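Local coordinates for protein lactaldehyde dehydrogenase (Methanocaldococcus jannaschii, PDB 3PQA) that oxidises lactaldehyde to lactate with NAD in the biosynthesis of coenzyme F420, working as a homotetramer of the aldehyde dehydrogenase family, at residues K51-P54 with I55-Y59; L426-Q429 with D430-F434; I117-D120 with D121-I124. All blocks are in the same frame, centred on the assembly; numbering follows the deposited sequence.

Contact 1: residues K51-P54 with I55-Y59; sequences KNLP and ITKRY
The guanidinium of Arg-58 has the carbonyl oxygen of Pro-54 at its edge, near its plane, while the carbonyl oxygen of Leu-53 lies oblique to it. Leu-53 O accepts two weak, bent hydrogen bonds, from Arg-58 NH1 at 3.0 Å and from Arg-58 NE at 3.1 Å. Arg-58 NE also makes a weak bond to Pro-54 O at 3.5 Å. The bend at chi3 (-80°) folds the guanidinium back toward these two carbonyls. Pro-54 is the N-cap residue of helix 55-71; its O takes the first-turn bond from Arg-58 N at 3.0 Å, nearly straight at 174°. On the apolar side Leu-53 crosses the Lys-57 chain at about a right angle, Leu-53 CG meeting Lys-57 CG at 3.8 Å, and the Leu-53 and Arg-58 side chains slide past each other in opposite directions. The ends of the two basic chains bond outside the turn, Arg-58 NH2 to Ala-156 O and Lys-57 NZ to Tyr-187 O. Pro-54 has no side-chain acceptor to offer the helix start, and the amides of Ile-55 and Thr-56 are bound instead by Asp-120 of the second subunit, whose negative charge would probably be favoured by the helix dipole.

Contact 2: residues L426-Q429 with D430-F434; sequences LFRQ and DNMPF
The backbone from Gln-429 to Met-432 folds into a type I beta turn, closed by Met-432 N to Gln-429 O at 3.0 Å. The Arg-428 guanidinium is sandwiched: Phe-434 CD2 sits over the centre of one face, the planes 21° apart, and Asp-430 OD1 stands over the opposite face, offset toward the rim. The latter is a long salt bridge (Arg-428 NE to Asp-430 OD1, 3.6 Å) of charge alone, since no N-H points at the oxygen; Asp-430 OD2 bonds to Asn-145. With CG anti to the backbone N (chi1 177°) and an extended chain, Arg-428 lays CD over the Phe-434 ring, a CH-pi contact. With an alanine here, the ring is likely to lose its stacking partner, Asp-430 a charged neighbour and water 1 a donor. Nearest side-chain atoms of Phe-434 are about 4 Å from Glu-241 and Cys-275, the active-site residues inferred from relatives. Met-432 SD meets the Phe-427 ring obliquely, a Met-aromatic contact. Gln-429 NE2 bonds to Asn-431 OD1 at 2.8 Å, on a lone pair, and also to Pro-118 O of the third subunit; Gln-429 OE1 is hydrogen-bonded with Ser-119 OG there. Water 1 accepts from Arg-428 NH2 at 2.9 Å and donates to Asp-430 O and Met-432 O.

Contact 3: residues I117-D120 with D121-I124; sequences IPSD and DRLI
Ser-119 holds OG anti to its backbone nitrogen (chi1 -170°), and Arg-122 puts CG beside its own nitrogen (chi1 -63°), which brings Ser-119 OG against the Arg-122 chain, 3.3 Å from Arg-122 CB and 3.9 Å from Arg-122 CG. The polar partner of this hydroxyl is Gln-429 of the third subunit. Beyond it the arginine runs extended from CG to NE and forms a salt bridge through NH1 with Asp-423 of the third subunit, its chain also packing on Phe-427 there. Ile-124 sends CD1 along to Ser-119 CB, 3.9 Å away, and touches Ile-117 with its other branch, Ile-124 CG2 to Ile-117 CB at 4.2 Å. These side chains belong to a beta hairpin joining strand 114-117 to the long strand 122-138, reversed by a type II beta turn from Ser-119 to Arg-122 in which Asp-121 takes positive phi (56°). The arms are tied directly by Ile-117 N to Ile-124 O, 2.8 Å. Nearer the turn, water 2 links the two arms, donating to Ile-117 O at 2.6 Å and to Arg-122 O while accepting from Ile-124 N at 3.0 Å. At the first corner of the turn, Asp-120 gives its carboxylate to another chain, both oxygens serving backbone amides at the start of helix 55-71 of the second subunit.

Overall arrangement
Within one chain the three contacts do not touch: nearest atoms are about 16 Å apart between contacts 1 and 2, about 17 Å between 1 and 3, and about 22 Å between 2 and 3. The tetramer joins them instead. The hairpin of contact 3, whose centre is 42 Å from the centre of the chain, reaches the helix start of contact 1 in the second subunit and the 426-434 loop of contact 2 in the third. Of the three, contact 2 is the one beside the active site, where Glu-241 and Cys-275 are assigned by similarity; its link to the hairpin of a neighbouring subunit is consistent with a subunit interface lying close to the catalytic region.

Contact 1: residues K51-P54 with I55-Y59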
loop_
_atom_site.group_PDB
_atom_site.type_symbol
_atom_site.label_atom_id
_atom_site.label_comp_id
_atom_site.label_asym_id
_atom_site.label_seq_id
_atom_site.Cartn_x
_atom_site.Cartn_y
_atom_site.Cartn_z
ATOM N N LYS B 51 24.504 -5.967 -6.677
ATOM C CA LYS B 51 23.858 -5.272 -5.553
ATOM C C LYS B 51 23.903 -3.753 -5.744
ATOM O O LYS B 51 22.994 -3.034 -5.317
ATOM C CB LYS B 51 24.527 -5.668 -4.239
ATOM C CG LYS B 51 23.972 -4.985 -2.997
ATOM C CD LYS B 51 24.813 -5.368 -1.803
ATOM C CE LYS B 51 24.254 -4.790 -0.528
ATOM N NZ LYS B 51 25.173 -5.125 0.589
ATOM N N ASN B 52 24.948 -3.277 -6.398
ATOM C CA ASN B 52 25.136 -1.837 -6.569
ATOM C C ASN B 52 24.784 -1.292 -7.932
ATOM O O ASN B 52 24.969 -0.110 -8.181
ATOM C CB ASN B 52 26.563 -1.430 -6.208
ATOM C CG ASN B 52 26.846 -1.591 -4.749
ATOM O OD1 ASN B 52 26.261 -0.917 -3.916
ATOM N ND2 ASN B 52 27.727 -2.487 -4.427
ATOM N N LEU B 53 24.259 -2.133 -8.807
ATOM C CA LEU B 53 23.844 -1.673 -10.122
ATOM C C LEU B 53 22.720 -0.649 -9.963
ATOM O O LEU B 53 21.736 -0.924 -9.275
ATOM C CB LEU B 53 23.349 -2.848 -10.959
ATOM C CG LEU B 53 23.675 -2.795 -12.444
ATOM C CD1 LEU B 53 25.195 -2.859 -12.625
ATOM C CD2 LEU B 53 23.008 -3.948 -13.165
ATOM N N PRO B 54 22.857 0.521 -10.601
ATOM C CA PRO B 54 21.823 1.542 -10.483
ATOM C C PRO B 54 20.478 1.102 -11.052
ATOM O O PRO B 54 20.411 0.212 -11.916
ATOM C CB PRO B 54 22.397 2.716 -11.287
ATOM C CG PRO B 54 23.854 2.527 -11.233
ATOM C CD PRO B 54 24.068 1.047 -11.259
ATOM N N ILE B 55 19.408 1.728 -10.556
ATOM C CA ILE B 55 18.056 1.510 -11.069
ATOM C C ILE B 55 18.009 1.671 -12.583
ATOM O O ILE B 55 17.434 0.825 -13.279
ATOM C CB ILE B 55 17.045 2.492 -10.415
ATOM C CG1 ILE B 55 16.869 2.140 -8.945
ATOM C CG2 ILE B 55 15.681 2.505 -11.160
ATOM C CD1 ILE B 55 16.157 3.219 -8.158
ATOM N N THR B 56 18.617 2.747 -13.089
ATOM C CA THR B 56 18.569 3.044 -14.523
ATOM C C THR B 56 19.209 1.909 -15.340
ATOM O O THR B 56 18.680 1.520 -16.387
ATOM C CB THR B 56 19.185 4.437 -14.833
ATOM O OG1 THR B 56 18.411 5.447 -14.166
ATOM C CG2 THR B 56 19.189 4.743 -16.332
ATOM N N LYS B 57 20.314 1.365 -14.830
ATOM C CA LYS B 57 20.992 0.238 -15.483
ATOM C C LYS B 57 20.134 -1.038 -15.505
ATOM O O LYS B 57 19.968 -1.662 -16.559
ATOM C CB LYS B 57 22.351 -0.030 -14.843
ATOM C CG LYS B 57 23.224 -0.937 -15.701
ATOM C CD LYS B 57 24.689 -0.552 -15.625
ATOM C CE LYS B 57 25.016 0.653 -16.492
ATOM N NZ LYS B 57 26.487 0.697 -16.724
ATOM N N ARG B 58 19.575 -1.408 -14.351
ATOM C CA ARG B 58 18.639 -2.534 -14.284
ATOM C C ARG B 58 17.455 -2.359 -15.232
ATOM O O ARG B 58 17.093 -3.293 -15.964
ATOM C CB ARG B 58 18.159 -2.765 -12.847
ATOM C CG ARG B 58 19.156 -3.504 -11.977
ATOM C CD ARG B 58 18.714 -3.487 -10.529
ATOM N NE ARG B 58 19.039 -2.222 -9.869
ATOM C CZ ARG B 58 18.550 -1.831 -8.697
ATOM N NH1 ARG B 58 18.939 -0.670 -8.172
ATOM N NH2 ARG B 58 17.679 -2.595 -8.042
ATOM N N TYR B 59 16.861 -1.162 -15.215
ATOM C CA TYR B 59 15.748 -0.841 -16.094
ATOM C C TYR B 59 16.167 -1.064 -17.555
ATOM O O TYR B 59 15.466 -1.745 -18.318
ATOM C CB TYR B 59 15.293 0.607 -15.854
ATOM C CG TYR B 59 14.269 1.103 -16.848
ATOM C CD1 TYR B 59 12.907 0.932 -16.620
ATOM C CD2 TYR B 59 14.668 1.756 -18.015
ATOM C CE1 TYR B 59 11.960 1.388 -17.547
ATOM C CE2 TYR B 59 13.738 2.218 -18.938
ATOM C CZ TYR B 59 12.389 2.031 -18.698
ATOM O OH TYR B 59 11.477 2.475 -19.628
#

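Contact 2: residues L426-Q429 with D430-F434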
loop_
_atom_site.group_PDB
_atom_site.type_symbol
_atom_site.label_atom_id
_atom_site.label_comp_id
_atom_site.label_asym_id
_atom_site.label_seq_id
_atom_site.Cartn_x
_atom_site.Cartn_y
_atom_site.Cartn_z
ATOM N N LEU B 426 -7.098 -23.093 -15.475
ATOM C CA LEU B 426 -5.935 -22.676 -16.300
ATOM C C LEU B 426 -5.657 -21.160 -16.324
ATOM O O LEU B 426 -4.567 -20.715 -16.739
ATOM C CB LEU B 426 -6.073 -23.244 -17.723
ATOM C CG LEU B 426 -4.877 -23.112 -18.652
ATOM C CD1 LEU B 426 -3.814 -24.135 -18.287
ATOM C CD2 LEU B 426 -5.319 -23.322 -20.080
ATOM N N PHE B 427 -6.589 -20.363 -15.826
ATOM C CA PHE B 427 -6.412 -18.920 -15.876
ATOM C C PHE B 427 -5.245 -18.403 -15.009
ATOM O O PHE B 427 -5.142 -18.724 -13.835
ATOM C CB PHE B 427 -7.700 -18.187 -15.498
ATOM C CG PHE B 427 -7.564 -16.703 -15.597
ATOM C CD1 PHE B 427 -7.659 -16.075 -16.832
ATOM C CD2 PHE B 427 -7.246 -15.941 -14.473
ATOM C CE1 PHE B 427 -7.493 -14.696 -16.940
ATOM C CE2 PHE B 427 -7.073 -14.567 -14.580
ATOM C CZ PHE B 427 -7.194 -13.945 -15.814
ATOM N N ARG B 428 -4.360 -17.622 -15.615
ATOM C CA ARG B 428 -3.375 -16.849 -14.859
ATOM C C ARG B 428 -3.102 -15.532 -15.572
ATOM O O ARG B 428 -2.603 -15.529 -16.696
ATOM C CB ARG B 428 -2.057 -17.616 -14.691
ATOM C CG ARG B 428 -0.991 -16.794 -13.973
ATOM C CD ARG B 428 0.388 -17.345 -14.215
ATOM N NE ARG B 428 1.392 -16.586 -13.453
ATOM C CZ ARG B 428 2.667 -16.935 -13.311
ATOM N NH1 ARG B 428 3.147 -18.056 -13.870
ATOM N NH2 ARG B 428 3.468 -16.166 -12.580
ATOM N N GLN B 429 -3.437 -14.416 -14.932
ATOM C CA GLN B 429 -3.064 -13.108 -15.480
ATOM C C GLN B 429 -1.661 -12.873 -14.967
ATOM O O GLN B 429 -1.420 -13.002 -13.762
ATOM C CB GLN B 429 -4.029 -12.021 -15.010
ATOM C CG GLN B 429 -3.800 -10.663 -15.670
ATOM C CD GLN B 429 -4.975 -9.753 -15.443
ATOM O OE1 GLN B 429 -6.058 -9.989 -15.973
ATOM N NE2 GLN B 429 -4.781 -8.727 -14.619
ATOM N N ASP B 430 -0.715 -12.558 -15.856
ATOM C CA ASP B 430 0.698 -12.581 -15.421
ATOM C C ASP B 430 1.003 -11.622 -14.265
ATOM O O ASP B 430 1.920 -11.878 -13.481
ATOM C CB ASP B 430 1.692 -12.397 -16.593
ATOM C CG ASP B 430 2.299 -13.734 -17.102
ATOM O OD1 ASP B 430 2.035 -14.819 -16.558
ATOM O OD2 ASP B 430 3.086 -13.694 -18.056
ATOM N N ASN B 431 0.250 -10.532 -14.148
ATOM C CA ASN B 431 0.494 -9.557 -13.055
ATOM C C ASN B 431 -0.206 -9.850 -11.715
ATOM O O ASN B 431 -0.127 -9.039 -10.783
ATOM C CB ASN B 431 0.208 -8.109 -13.502
ATOM C CG ASN B 431 -1.272 -7.805 -13.596
ATOM O OD1 ASN B 431 -2.090 -8.703 -13.704
ATOM N ND2 ASN B 431 -1.618 -6.512 -13.591
ATOM N N MET B 432 -0.860 -11.015 -11.609
ATOM C CA MET B 432 -1.551 -11.383 -10.362
ATOM C C MET B 432 -0.621 -12.207 -9.462
ATOM O O MET B 432 0.269 -12.869 -9.983
ATOM C CB MET B 432 -2.851 -12.155 -10.681
ATOM C CG MET B 432 -2.693 -13.659 -10.940
ATOM S SD MET B 432 -4.290 -14.445 -11.428
ATOM C CE MET B 432 -3.848 -16.155 -11.026
ATOM N N PRO B 433 -0.816 -12.159 -8.125
ATOM C CA PRO B 433 0.020 -13.064 -7.309
ATOM C C PRO B 433 -0.400 -14.489 -7.609
ATOM O O PRO B 433 -1.594 -14.776 -7.682
ATOM C CB PRO B 433 -0.304 -12.665 -5.863
ATOM C CG PRO B 433 -1.644 -11.986 -5.926
ATOM C CD PRO B 433 -1.726 -11.341 -7.303
ATOM N N PHE B 434 0.573 -15.365 -7.832
ATOM C CA PHE B 434 0.271 -16.699 -8.333
ATOM C C PHE B 434 1.011 -17.772 -7.549
ATOM O O PHE B 434 2.223 -17.704 -7.383
ATOM C CB PHE B 434 0.663 -16.799 -9.820
ATOM C CG PHE B 434 0.556 -18.195 -10.385
ATOM C CD1 PHE B 434 -0.686 -18.802 -10.524
ATOM C CD2 PHE B 434 1.702 -18.901 -10.766
ATOM C CE1 PHE B 434 -0.783 -20.110 -11.048
ATOM C CE2 PHE B 434 1.617 -20.198 -11.291
ATOM C CZ PHE B 434 0.375 -20.801 -11.429
HETATM O O HOH W 1 1.574 -14.120 -11.969
#

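Contact 3: residues I117-D120 with D121-I124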
loop_
_atom_site.group_PDB
_atom_site.type_symbol
_atom_site.label_atom_id
_atom_site.label_comp_id
_atom_site.label_asym_id
_atom_site.label_seq_id
_atom_site.Cartn_x
_atom_site.Cartn_y
_atom_site.Cartn_z
ATOM N N ILE B 117 7.568 4.406 8.804
ATOM C CA ILE B 117 6.718 4.110 9.965
ATOM C C ILE B 117 6.775 5.264 10.972
ATOM O O ILE B 117 7.866 5.722 11.324
ATOM C CB ILE B 117 7.135 2.792 10.650
ATOM C CG1 ILE B 117 7.244 1.679 9.592
ATOM C CG2 ILE B 117 6.202 2.462 11.857
ATOM C CD1 ILE B 117 6.856 0.352 10.018
ATOM N N PRO B 118 5.604 5.728 11.454
ATOM C CA PRO B 118 5.582 6.856 12.383
ATOM C C PRO B 118 6.375 6.574 13.636
ATOM O O PRO B 118 6.378 5.435 14.138
ATOM C CB PRO B 118 4.096 6.996 12.741
ATOM C CG PRO B 118 3.385 6.411 11.593
ATOM C CD PRO B 118 4.240 5.229 11.191
ATOM N N SER B 119 7.052 7.608 14.119
ATOM C CA SER B 119 7.769 7.537 15.366
ATOM C C SER B 119 8.009 8.956 15.864
ATOM O O SER B 119 8.322 9.859 15.078
ATOM C CB SER B 119 9.114 6.842 15.150
ATOM O OG SER B 119 9.738 6.565 16.390
ATOM N N ASP B 120 7.892 9.140 17.169
ATOM C CA ASP B 120 8.272 10.412 17.784
ATOM C C ASP B 120 9.792 10.545 17.797
ATOM O O ASP B 120 10.482 9.692 18.346
ATOM C CB ASP B 120 7.720 10.491 19.204
ATOM C CG ASP B 120 6.213 10.705 19.231
ATOM O OD1 ASP B 120 5.702 11.432 18.339
ATOM O OD2 ASP B 120 5.552 10.148 20.135
ATOM N N ASP B 121 10.306 11.605 17.178
ATOM C CA ASP B 121 11.757 11.874 17.143
ATOM C C ASP B 121 12.605 10.717 16.574
ATOM O O ASP B 121 13.764 10.561 16.946
ATOM C CB ASP B 121 12.293 12.271 18.534
ATOM C CG ASP B 121 11.494 13.392 19.183
ATOM O OD1 ASP B 121 11.558 14.541 18.693
ATOM O OD2 ASP B 121 10.822 13.117 20.202
ATOM N N ARG B 122 12.019 9.896 15.700
ATOM C CA ARG B 122 12.795 8.925 14.916
ATOM C C ARG B 122 12.213 8.863 13.514
ATOM O O ARG B 122 10.998 8.928 13.357
ATOM C CB ARG B 122 12.787 7.538 15.578
ATOM C CG ARG B 122 13.458 7.520 16.950
ATOM C CD ARG B 122 13.510 6.161 17.572
ATOM N NE ARG B 122 13.708 6.208 19.023
ATOM C CZ ARG B 122 14.871 6.025 19.659
ATOM N NH1 ARG B 122 15.997 5.784 18.995
ATOM N NH2 ARG B 122 14.904 6.070 20.984
ATOM N N LEU B 123 13.071 8.796 12.498
ATOM C CA LEU B 123 12.647 8.471 11.136
ATOM C C LEU B 123 12.896 6.985 10.922
ATOM O O LEU B 123 14.035 6.532 10.974
ATOM C CB LEU B 123 13.428 9.297 10.094
ATOM C CG LEU B 123 13.130 9.043 8.608
ATOM C CD1 LEU B 123 11.672 9.340 8.264
ATOM C CD2 LEU B 123 14.080 9.854 7.731
ATOM N N ILE B 124 11.829 6.221 10.741
ATOM C CA ILE B 124 11.943 4.783 10.499
ATOM C C ILE B 124 11.490 4.445 9.092
ATOM O O ILE B 124 10.348 4.712 8.720
ATOM C CB ILE B 124 11.153 3.940 11.534
ATOM C CG1 ILE B 124 11.644 4.249 12.961
ATOM C CG2 ILE B 124 11.254 2.453 11.170
ATOM C CD1 ILE B 124 10.908 3.528 14.083
HETATM O O HOH W 2 9.364 7.861 11.084
#